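Local coordinates for protein N-acetylgalactosaminyltransferase 7 (Homo sapiens, PDB 6IWR) that is a manganese-bound glycosyltransferase that joins a GT-A-type domain to a ricin-type beta-trefoil lectin domain, at residues A[234-239]-A[331-336]; A[266-271]-A[376-381]. All blocks are in the same frame, centred on the assembly; numbering follows the deposited sequence.

Contact 1: A[234-239]-A[331-336]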
ATOM      1  N   GLY A 234     -11.357 -27.390  32.516  1.00 28.83           N
ATOM      2  CA  GLY A 234     -10.390 -26.616  33.251  1.00 26.00           C
ATOM      3  C   GLY A 234     -11.018 -25.586  34.178  1.00 28.15           C
ATOM      4  O   GLY A 234     -12.127 -25.082  34.014  1.00 29.48           O
ATOM      5  N   GLN A 235     -10.283 -25.244  35.212  1.00 26.91           N
ATOM      6  CA  GLN A 235     -10.783 -24.189  36.065  1.00 27.34           C
ATOM      7  C   GLN A 235     -10.635 -22.816  35.418  1.00 29.34           C
ATOM      8  O   GLN A 235     -11.524 -21.972  35.580  1.00 33.04           O
ATOM      9  CB  GLN A 235     -10.074 -24.251  37.412  1.00 28.99           C
ATOM     10  CG  GLN A 235     -10.309 -25.567  38.139  1.00 28.33           C
ATOM     11  CD  GLN A 235      -9.427 -25.728  39.355  1.00 32.12           C
ATOM     12  OE1 GLN A 235      -8.205 -25.557  39.267  1.00 33.55           O
ATOM     13  NE2 GLN A 235     -10.039 -26.048  40.507  1.00 27.85           N
ATOM     14  N   VAL A 236      -9.552 -22.556  34.673  1.00 24.84           N
ATOM     15  CA  VAL A 236      -9.468 -21.290  33.959  1.00 25.60           C
ATOM     16  C   VAL A 236      -9.394 -21.567  32.470  1.00 24.57           C
ATOM     17  O   VAL A 236      -8.858 -22.590  32.036  1.00 27.23           O
ATOM     18  CB  VAL A 236      -8.295 -20.384  34.417  1.00 27.67           C
ATOM     19  CG1 VAL A 236      -7.799 -20.766  35.804  1.00 29.29           C
ATOM     20  CG2 VAL A 236      -7.186 -20.293  33.388  1.00 18.85           C
ATOM     21  N   LEU A 237      -9.993 -20.663  31.688  1.00 20.62           N
ATOM     22  CA  LEU A 237      -9.852 -20.656  30.238  1.00 20.40           C
ATOM     23  C   LEU A 237      -8.620 -19.850  29.848  1.00 23.85           C
ATOM     24  O   LEU A 237      -8.415 -18.747  30.355  1.00 27.05           O
ATOM     25  CB  LEU A 237     -11.090 -20.058  29.582  1.00 20.83           C
ATOM     26  CG  LEU A 237     -12.402 -20.806  29.827  1.00 26.15           C
ATOM     27  CD1 LEU A 237     -13.579 -19.926  29.452  1.00 22.14           C
ATOM     28  CD2 LEU A 237     -12.393 -22.118  28.999  1.00 24.59           C
ATOM     29  N   ILE A 238      -7.781 -20.410  28.982  1.00 23.12           N
ATOM     30  CA  ILE A 238      -6.665 -19.672  28.408  1.00 23.22           C
ATOM     31  C   ILE A 238      -6.896 -19.653  26.910  1.00 25.55           C
ATOM     32  O   ILE A 238      -6.816 -20.700  26.258  1.00 25.48           O
ATOM     33  CB  ILE A 238      -5.298 -20.286  28.736  1.00 26.63           C
ATOM     34  CG1 ILE A 238      -5.133 -20.516  30.242  1.00 25.49           C
ATOM     35  CG2 ILE A 238      -4.165 -19.361  28.192  1.00 24.38           C
ATOM     36  CD1 ILE A 238      -3.728 -20.924  30.648  1.00 20.74           C
ATOM     37  N   TYR A 239      -7.174 -18.474  26.363  1.00 23.87           N
ATOM     38  CA  TYR A 239      -7.323 -18.331  24.922  1.00 23.79           C
ATOM     39  C   TYR A 239      -5.973 -18.067  24.264  1.00 24.31           C
ATOM     40  O   TYR A 239      -5.138 -17.332  24.799  1.00 24.25           O
ATOM     41  CB  TYR A 239      -8.307 -17.200  24.599  1.00 27.60           C
ATOM     42  CG  TYR A 239      -9.719 -17.556  24.944  1.00 24.47           C
ATOM     43  CD1 TYR A 239     -10.531 -18.194  24.019  1.00 22.32           C
ATOM     44  CD2 TYR A 239     -10.236 -17.277  26.210  1.00 20.60           C
ATOM     45  CE1 TYR A 239     -11.846 -18.558  24.338  1.00 24.90           C
ATOM     46  CE2 TYR A 239     -11.535 -17.629  26.547  1.00 22.95           C
ATOM     47  CZ  TYR A 239     -12.342 -18.279  25.605  1.00 24.30           C
ATOM     48  OH  TYR A 239     -13.641 -18.649  25.920  1.00 25.00           O
ATOM     49  N   LEU A 331      -5.124 -13.267  23.312  1.00 27.59           N
ATOM     50  CA  LEU A 331      -4.488 -14.132  24.297  1.00 26.29           C
ATOM     51  C   LEU A 331      -4.803 -13.592  25.685  1.00 27.76           C
ATOM     52  O   LEU A 331      -4.423 -12.465  26.017  1.00 26.49           O
ATOM     53  CB  LEU A 331      -2.962 -14.205  24.096  1.00 22.60           C
ATOM     54  CG  LEU A 331      -2.351 -14.269  22.685  1.00 38.09           C
ATOM     55  CD1 LEU A 331      -0.805 -14.440  22.731  1.00 32.51           C
ATOM     56  CD2 LEU A 331      -2.993 -15.306  21.776  1.00 27.21           C
ATOM     57  N   PHE A 332      -5.483 -14.388  26.492  1.00 23.28           N
ATOM     58  CA  PHE A 332      -5.725 -13.999  27.878  1.00 25.03           C
ATOM     59  C   PHE A 332      -6.119 -15.245  28.673  1.00 25.38           C
ATOM     60  O   PHE A 332      -6.297 -16.336  28.118  1.00 25.53           O
ATOM     61  CB  PHE A 332      -6.781 -12.883  27.978  1.00 23.40           C
ATOM     62  CG  PHE A 332      -8.155 -13.280  27.501  1.00 22.75           C
ATOM     63  CD1 PHE A 332      -8.456 -13.298  26.146  1.00 24.52           C
ATOM     64  CD2 PHE A 332      -9.153 -13.601  28.407  1.00 23.60           C
ATOM     65  CE1 PHE A 332      -9.702 -13.640  25.687  1.00 20.03           C
ATOM     66  CE2 PHE A 332     -10.423 -13.952  27.949  1.00 26.70           C
ATOM     67  CZ  PHE A 332     -10.687 -13.968  26.572  1.00 21.61           C
ATOM     68  N   ALA A 333      -6.262 -15.062  29.981  1.00 26.53           N
ATOM     69  CA  ALA A 333      -6.731 -16.100  30.894  1.00 24.63           C
ATOM     70  C   ALA A 333      -7.751 -15.490  31.849  1.00 27.89           C
ATOM     71  O   ALA A 333      -7.518 -14.404  32.391  1.00 31.87           O
ATOM     72  CB  ALA A 333      -5.546 -16.707  31.664  1.00 21.83           C
ATOM     73  N   ILE A 334      -8.899 -16.161  32.018  1.00 33.70           N
ATOM     74  CA  ILE A 334      -9.877 -15.842  33.057  1.00 30.11           C
ATOM     75  C   ILE A 334     -10.310 -17.133  33.704  1.00 27.40           C
ATOM     76  O   ILE A 334     -10.356 -18.187  33.063  1.00 27.20           O
ATOM     77  CB  ILE A 334     -11.172 -15.138  32.585  1.00 29.84           C
ATOM     78  CG1 ILE A 334     -11.455 -15.322  31.120  1.00 30.79           C
ATOM     79  CG2 ILE A 334     -11.281 -13.668  33.024  1.00 29.15           C
ATOM     80  CD1 ILE A 334     -12.583 -14.316  30.789  1.00 45.56           C
ATOM     81  N   GLU A 335     -10.703 -17.019  34.976  1.00 25.71           N
ATOM     82  CA  GLU A 335     -11.390 -18.126  35.614  1.00 28.02           C
ATOM     83  C   GLU A 335     -12.693 -18.385  34.867  1.00 29.30           C
ATOM     84  O   GLU A 335     -13.399 -17.455  34.469  1.00 26.72           O
ATOM     85  CB  GLU A 335     -11.638 -17.814  37.081  1.00 27.51           C
ATOM     86  CG  GLU A 335     -11.916 -19.019  37.940  1.00 28.55           C
ATOM     87  CD  GLU A 335     -13.229 -18.877  38.686  1.00 38.32           C
ATOM     88  OE1 GLU A 335     -14.241 -18.575  38.007  1.00 35.28           O
ATOM     89  OE2 GLU A 335     -13.231 -19.043  39.942  1.00 36.37           O
ATOM     90  N   ARG A 336     -12.992 -19.638  34.605  1.00 28.81           N
ATOM     91  CA  ARG A 336     -14.071 -19.969  33.702  1.00 29.63           C
ATOM     92  C   ARG A 336     -15.459 -19.529  34.142  1.00 29.75           C
ATOM     93  O   ARG A 336     -16.248 -19.082  33.346  1.00 26.62           O
ATOM     94  CB  ARG A 336     -14.053 -21.459  33.414  1.00 28.26           C
ATOM     95  CG  ARG A 336     -14.932 -21.854  32.261  1.00 30.42           C
ATOM     96  CD  ARG A 336     -15.176 -23.328  32.275  1.00 28.82           C
ATOM     97  NE  ARG A 336     -16.066 -23.732  31.219  1.00 28.16           N
ATOM     98  CZ  ARG A 336     -17.324 -24.056  31.420  1.00 32.27           C
ATOM     99  NH1 ARG A 336     -17.813 -23.997  32.635  1.00 30.23           N
ATOM    100  NH2 ARG A 336     -18.083 -24.418  30.414  1.00 28.26           N
TER

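Contact 2: A[266-271]-A[376-381]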
ATOM      1  N   THR A 266      -5.938 -12.327  33.338  1.00 29.48           N
ATOM      2  CA  THR A 266      -4.505 -12.253  33.167  1.00 25.13           C
ATOM      3  C   THR A 266      -4.149 -12.268  31.688  1.00 27.67           C
ATOM      4  O   THR A 266      -4.864 -12.866  30.870  1.00 24.73           O
ATOM      5  CB  THR A 266      -3.874 -13.418  33.905  1.00 29.50           C
ATOM      6  OG1 THR A 266      -3.551 -12.967  35.219  1.00 37.83           O
ATOM      7  CG2 THR A 266      -2.653 -13.771  33.296  1.00 28.54           C
ATOM      8  N   VAL A 267      -3.045 -11.599  31.348  1.00 23.39           N
ATOM      9  CA  VAL A 267      -2.616 -11.455  29.962  1.00 24.05           C
ATOM     10  C   VAL A 267      -1.100 -11.606  29.872  1.00 23.83           C
ATOM     11  O   VAL A 267      -0.367 -10.874  30.525  1.00 22.52           O
ATOM     12  CB  VAL A 267      -3.040 -10.105  29.357  1.00 24.84           C
ATOM     13  CG1 VAL A 267      -2.905 -10.160  27.853  1.00 20.83           C
ATOM     14  CG2 VAL A 267      -4.471  -9.741  29.767  1.00 23.26           C
ATOM     15  N   PRO A 268      -0.594 -12.551  29.090  1.00 22.59           N
ATOM     16  CA  PRO A 268       0.853 -12.615  28.859  1.00 24.14           C
ATOM     17  C   PRO A 268       1.332 -11.436  28.018  1.00 25.26           C
ATOM     18  O   PRO A 268       0.567 -10.815  27.283  1.00 24.19           O
ATOM     19  CB  PRO A 268       1.016 -13.928  28.089  1.00 24.30           C
ATOM     20  CG  PRO A 268      -0.276 -14.007  27.290  1.00 24.12           C
ATOM     21  CD  PRO A 268      -1.345 -13.480  28.233  1.00 20.17           C
ATOM     22  N   LEU A 269       2.617 -11.124  28.138  1.00 24.42           N
ATOM     23  CA  LEU A 269       3.229 -10.231  27.167  1.00 22.46           C
ATOM     24  C   LEU A 269       3.282 -10.932  25.814  1.00 25.20           C
ATOM     25  O   LEU A 269       3.821 -12.039  25.692  1.00 28.04           O
ATOM     26  CB  LEU A 269       4.632  -9.812  27.597  1.00 23.31           C
ATOM     27  CG  LEU A 269       4.730  -9.011  28.898  1.00 28.27           C
ATOM     28  CD1 LEU A 269       6.071  -8.267  28.984  1.00 24.70           C
ATOM     29  CD2 LEU A 269       3.564  -8.063  29.039  1.00 21.48           C
ATOM     30  N   ILE A 270       2.690 -10.305  24.803  1.00 24.55           N
ATOM     31  CA  ILE A 270       2.570 -10.906  23.485  1.00 22.97           C
ATOM     32  C   ILE A 270       3.767 -10.462  22.657  1.00 28.24           C
ATOM     33  O   ILE A 270       3.879  -9.282  22.323  1.00 28.30           O
ATOM     34  CB  ILE A 270       1.259 -10.507  22.806  1.00 22.12           C
ATOM     35  CG1 ILE A 270       0.066 -10.884  23.689  1.00 27.60           C
ATOM     36  CG2 ILE A 270       1.146 -11.192  21.449  1.00 22.28           C
ATOM     37  CD1 ILE A 270      -1.273 -10.666  22.995  1.00 22.57           C
ATOM     38  N   ASP A 271       4.639 -11.412  22.303  1.00 27.53           N
ATOM     39  CA  ASP A 271       5.856 -11.193  21.528  1.00 27.07           C
ATOM     40  C   ASP A 271       5.603 -11.484  20.050  1.00 28.20           C
ATOM     41  O   ASP A 271       4.678 -12.217  19.702  1.00 28.46           O
ATOM     42  CB  ASP A 271       7.006 -12.088  22.028  1.00 26.71           C
ATOM     43  CG  ASP A 271       7.538 -11.678  23.404  1.00 29.52           C
ATOM     44  OD1 ASP A 271       7.476 -10.469  23.738  1.00 35.35           O
ATOM     45  OD2 ASP A 271       8.011 -12.572  24.152  1.00 28.95           O
ATOM     46  N   SER A 376       5.009 -14.102  31.936  1.00 23.65           N
ATOM     47  CA  SER A 376       4.316 -14.999  31.021  1.00 23.08           C
ATOM     48  C   SER A 376       4.376 -14.368  29.635  1.00 21.92           C
ATOM     49  O   SER A 376       3.875 -13.261  29.428  1.00 24.24           O
ATOM     50  CB  SER A 376       2.882 -15.240  31.490  1.00 24.83           C
ATOM     51  OG  SER A 376       2.222 -16.250  30.722  1.00 26.52           O
ATOM     52  N   ARG A 377       5.003 -15.062  28.691  1.00 24.10           N
ATOM     53  CA  ARG A 377       5.252 -14.528  27.360  1.00 23.46           C
ATOM     54  C   ARG A 377       4.758 -15.522  26.328  1.00 25.61           C
ATOM     55  O   ARG A 377       4.884 -16.735  26.514  1.00 25.54           O
ATOM     56  CB  ARG A 377       6.725 -14.229  27.129  1.00 19.90           C
ATOM     57  CG  ARG A 377       7.278 -13.255  28.130  1.00 27.35           C
ATOM     58  CD  ARG A 377       8.649 -12.763  27.712  1.00 28.89           C
ATOM     59  NE  ARG A 377       8.611 -11.632  26.786  1.00 31.14           N
ATOM     60  CZ  ARG A 377       8.997 -10.397  27.102  1.00 32.11           C
ATOM     61  NH1 ARG A 377       9.440 -10.124  28.322  1.00 28.32           N
ATOM     62  NH2 ARG A 377       8.956  -9.444  26.183  1.00 31.90           N
ATOM     63  N   VAL A 378       4.166 -15.000  25.260  1.00 25.84           N
ATOM     64  CA  VAL A 378       3.673 -15.825  24.175  1.00 23.19           C
ATOM     65  C   VAL A 378       3.996 -15.125  22.874  1.00 29.00           C
ATOM     66  O   VAL A 378       3.813 -13.908  22.754  1.00 30.57           O
ATOM     67  CB  VAL A 378       2.167 -16.086  24.276  1.00 26.13           C
ATOM     68  CG1 VAL A 378       1.751 -17.032  23.154  1.00 24.84           C
ATOM     69  CG2 VAL A 378       1.826 -16.645  25.653  1.00 22.22           C
ATOM     70  N   GLY A 379       4.506 -15.896  21.915  1.00 24.54           N
ATOM     71  CA  GLY A 379       4.781 -15.375  20.601  1.00 23.43           C
ATOM     72  C   GLY A 379       3.583 -15.576  19.687  1.00 29.88           C
ATOM     73  O   GLY A 379       2.919 -16.616  19.710  1.00 31.93           O
ATOM     74  N   HIS A 380       3.311 -14.549  18.881  1.00 30.89           N
ATOM     75  CA  HIS A 380       2.185 -14.504  17.960  1.00 27.32           C
ATOM     76  C   HIS A 380       2.770 -14.176  16.596  1.00 27.37           C
ATOM     77  O   HIS A 380       3.519 -13.204  16.468  1.00 26.39           O
ATOM     78  CB  HIS A 380       1.151 -13.446  18.421  1.00 25.56           C
ATOM     79  CG  HIS A 380      -0.006 -13.255  17.485  1.00 28.45           C
ATOM     80  ND1 HIS A 380      -0.041 -12.250  16.547  1.00 34.64           N
ATOM     81  CD2 HIS A 380      -1.166 -13.941  17.340  1.00 36.56           C
ATOM     82  CE1 HIS A 380      -1.164 -12.332  15.849  1.00 39.72           C
ATOM     83  NE2 HIS A 380      -1.869 -13.349  16.311  1.00 43.47           N
ATOM     84  N   ILE A 381       2.480 -15.002  15.589  1.00 27.73           N
ATOM     85  CA  ILE A 381       2.987 -14.712  14.252  1.00 29.11           C
ATOM     86  C   ILE A 381       2.193 -13.569  13.647  1.00 35.02           C
ATOM     87  O   ILE A 381       0.956 -13.565  13.674  1.00 33.06           O
ATOM     88  CB  ILE A 381       2.905 -15.932  13.333  1.00 28.26           C
ATOM     89  CG1 ILE A 381       3.338 -17.199  14.059  1.00 30.64           C
ATOM     90  CG2 ILE A 381       3.746 -15.668  12.095  1.00 33.50           C
ATOM     91  CD1 ILE A 381       3.102 -18.448  13.267  1.00 27.21           C
TER

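Contact 1: A[234-239]-A[331-336]
Y239 and F332 meet ring against ring: CD2 of Y239 sits over one face of the F332 ring, 3.4 Å from its CZ, while CD1 of I334 lies in plane at the F332 edge. The rings are nearly parallel, with planes 22° apart, but they are slid so far, with centroids 4.9 Å apart, that they barely overlap. F332 gets there with CG between its own backbone N and carbonyl carbon (chi1 64°), a position that lays the ring alongside Y239, both side chains pointing the same way.

The strands beneath are antiparallel neighbours in the central sheet of the GT-A domain, 236-239 also pairing with strand 149-155. L237 and I334 form a hydrogen-bonded pair: L237 N gives to I334 O at 2.9 Å, and I334 N returns to L237 O at 3.1 Å. V236 and E335 follow as a non-hydrogen-bonded pair whose side chains diverge. On the face away from the rings, I238 CG1 rests on A333 CB at 4.1 Å, and helix 251-260 packs against both residues.

At the far end the strand gives way to helix 336-342. R336 N bonds to Q235 O at 2.9 Å, nearly straight at 170°, and its side chain, with CG anti to the backbone N, runs extended past L237. CG of R336 lies 3.7 Å from L237 CG, so the aliphatic shank does the packing; the guanidinium travels on to A228 O. E335, at the N-cap, bonds through OE1 to F338 N and through OE2 forms a salt bridge to R262.

The chemistry thus divides along the pair: apolar and aromatic groups fill the buried part, from L237 and I334 to the rings of Y239 and F332, whereas the charged groups gather where the helix starts and find their partners beyond the two strands.

Contact 2: A[266-271]-A[376-381]
L269 lays its CD1 over one face of the R377 guanidinium, 3.7 Å above the plane and offset toward the rim. The two residues are paired in a parallel beta bridge of the GT-A domain's mixed sheet, where strand 264-274 runs beside 376-382 with a marked twist: the short axes make an angle of 48°.

From that position R377 grips D271 side-on, with NE and NH2 each taking one carboxylate oxygen. R377 NE reaches D271 OD2 at 2.9 Å and R377 NH2 reaches D271 OD1 at 3.0 Å. Both oxygens use their syn lone pairs, both lie close to the guanidinium plane, and the two flat groups are only 23° from coplanar. The arginine chain bends at chi3 (85°), which swings the guanidinium across to the aspartate two residues further along the neighbouring strand. With two bonds of this kind, rotation of either group should be restricted, and the opposite charges probably balance one another in this largely buried place; L132, from a loop, touches both residues.

The backbone ladder is regular: L269 N to S376 O, V378 N to L269 O, D271 N to V378 O at 2.7 Å, and H380 N to D271 O at 2.8 Å. This last bond helps place H380, whose side chain comes about 3 Å from the bound manganese (II) ion and whose NE2 bonds to D241 OD2. Such a histidine near an Asp-x-His motif, here D241 to H243, is consistent with the metal site of related transferases.

On the opposite face from the salt bridge, I270 and H380 run side by side, with I270 CG2 3.8 Å from H380 CB. P268 crosses V378 there, its CB 3.7 Å from V378 CG2.

Overall arrangement
Both contacts are buried and belong to one mixed sheet, their centres about 14 Å apart. Strand 332-335 lies between the partners: it pairs with 236-240 in contact 1 and with 264-274, one of the two strands of contact 2, on its other side. A333 N comes within 2.8 Å of T266 O, a probable hydrogen bond, and L331 packs on V378. The first contact is antiparallel, the second parallel. Contact 1 meets across its strands through aromatic and aliphatic groups, sending its charges to outside partners; contact 2 holds a charged pair within its own strands. Contact 2 also lies nearer the manganese, through H380, than contact 1, where L331 stays about 8 Å from the ion by its side chain.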